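Penicillin-binding protein activator LpoB (Escherichia coli, PDB 4Q6Z) probably regulates peptidoglycan synthesis as an outer-membrane lipoprotein that interacts with penicillin-binding protein 1B and is needed for its function, represented here by its C-terminal domain. Local coordinates at residues A22-V28 with K57-V61. Sequence-based numbering, arbitrary orientation.
Sequences AGSVLLV and KFTLV
The Phe58 ring has CD2 of Leu26 over one face, 4.1 Å above its plane and displaced toward the rim, while Ser24 O meets its edge in plane, 3.3 Å from Phe58 CD1. Strands 25-35 and 59-60 run parallel here, the first and last elements of a beta-alpha-beta unit whose crossover helix is 41-53; strand 59-60 is the outermost on its side of the mixed sheet. The ring lies on the face of Leu26 and Leu60, its CG set beside the backbone N (chi1 -75°), which brings it up to Ser24 O and Leu26; the Phe58 side chain also touches Met14 of helix 3-15. With an alanine here, Leu26 CD2 would probably lose the ring it packs against, and a gap would be likely to open toward that helix. Leu26 and Leu60 lie side by side, their CD2 atoms 4.2 Å apart, and CG2 of Val28 extends the row to Leu60 CD2; Leu52 of helix 41-53 packs against all three. On the other face, Val25 CG2 meets CB of Thr59, and Val25 crosses Val61 at about a right angle. The backbone ladder starts with Gly23 N donating to Lys57 O and continues through a weak bond from Thr59 N to Ser24 O. Leu26 N then approaches Thr59 O nearly end-on (C=O...N 166°), whereas Val61 N reaches Leu26 O at 3.1 Å from above the carbonyl plane, 41° out of it.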
# COMPACT_ATOMS: atom_id res chain seq x y z
N ALA A 22 10.95 7.18 8.57
CA ALA A 22 11.53 6.04 7.88
C ALA A 22 11.82 4.91 8.87
O ALA A 22 11.84 5.09 10.08
CB ALA A 22 12.81 6.45 7.17
N GLY A 23 12.03 3.72 8.31
CA GLY A 23 12.20 2.51 9.10
C GLY A 23 10.95 2.06 9.83
O GLY A 23 11.01 1.14 10.64
N SER A 24 9.82 2.69 9.52
CA SER A 24 8.55 2.28 10.08
C SER A 24 8.08 0.96 9.50
O SER A 24 8.42 0.58 8.39
CB SER A 24 7.46 3.32 9.83
OG SER A 24 7.77 4.51 10.51
N VAL A 25 7.30 0.26 10.30
CA VAL A 25 6.71 -0.98 9.85
C VAL A 25 5.48 -0.59 9.12
O VAL A 25 4.73 0.24 9.57
CB VAL A 25 6.33 -1.88 11.02
CG1 VAL A 25 5.65 -3.14 10.50
CG2 VAL A 25 7.57 -2.21 11.85
N LEU A 26 5.28 -1.23 7.99
CA LEU A 26 4.33 -0.79 7.00
C LEU A 26 3.46 -1.98 6.61
O LEU A 26 3.94 -2.96 6.03
CB LEU A 26 5.14 -0.31 5.80
CG LEU A 26 4.46 0.65 4.86
CD1 LEU A 26 4.47 2.00 5.53
CD2 LEU A 26 5.22 0.68 3.54
N LEU A 27 2.17 -1.90 6.92
CA LEU A 27 1.19 -2.84 6.35
C LEU A 27 0.82 -2.37 4.92
O LEU A 27 0.17 -1.34 4.72
CB LEU A 27 -0.02 -3.02 7.28
CG LEU A 27 -1.21 -3.91 6.83
CD1 LEU A 27 -0.74 -5.31 6.50
CD2 LEU A 27 -2.32 -4.01 7.86
N VAL A 28 1.29 -3.11 3.91
CA VAL A 28 1.14 -2.68 2.51
C VAL A 28 -0.10 -3.33 1.89
O VAL A 28 -0.08 -4.51 1.59
CB VAL A 28 2.35 -3.06 1.64
CG1 VAL A 28 2.13 -2.63 0.20
CG2 VAL A 28 3.65 -2.47 2.19
N LYS A 57 14.34 0.62 3.97
CA LYS A 57 13.93 1.88 4.58
C LYS A 57 12.49 1.76 5.09
O LYS A 57 11.98 2.65 5.77
CB LYS A 57 14.05 3.02 3.58
CG LYS A 57 13.23 2.75 2.31
CD LYS A 57 13.87 3.27 1.03
CE LYS A 57 12.84 3.24 -0.10
NZ LYS A 57 13.45 3.63 -1.40
N PHE A 58 11.84 0.66 4.75
CA PHE A 58 10.63 0.24 5.46
C PHE A 58 10.66 -1.25 5.73
O PHE A 58 11.03 -2.05 4.87
CB PHE A 58 9.38 0.54 4.64
CG PHE A 58 8.99 2.00 4.62
CD1 PHE A 58 8.57 2.63 5.77
CD2 PHE A 58 9.02 2.72 3.44
CE1 PHE A 58 8.20 3.95 5.75
CE2 PHE A 58 8.65 4.04 3.41
CZ PHE A 58 8.24 4.66 4.57
N THR A 59 10.23 -1.61 6.93
CA THR A 59 9.81 -2.97 7.23
C THR A 59 8.34 -3.25 6.86
O THR A 59 7.48 -2.44 7.17
CB THR A 59 9.99 -3.18 8.73
OG1 THR A 59 11.04 -2.33 9.21
CG2 THR A 59 10.30 -4.62 9.06
N LEU A 60 8.07 -4.37 6.18
CA LEU A 60 6.70 -4.69 5.73
C LEU A 60 6.14 -5.87 6.49
O LEU A 60 6.82 -6.82 6.81
CB LEU A 60 6.61 -5.01 4.21
CG LEU A 60 7.60 -4.33 3.26
CD1 LEU A 60 7.45 -4.89 1.85
CD2 LEU A 60 7.43 -2.82 3.24
N VAL A 61 4.86 -5.82 6.76
CA VAL A 61 4.22 -7.00 7.31
C VAL A 61 4.22 -8.10 6.24
O VAL A 61 3.74 -7.89 5.13
CB VAL A 61 2.78 -6.68 7.75
CG1 VAL A 61 2.06 -7.94 8.20
CG2 VAL A 61 2.78 -5.63 8.86
O HOH W 1 1.19 -6.57 4.38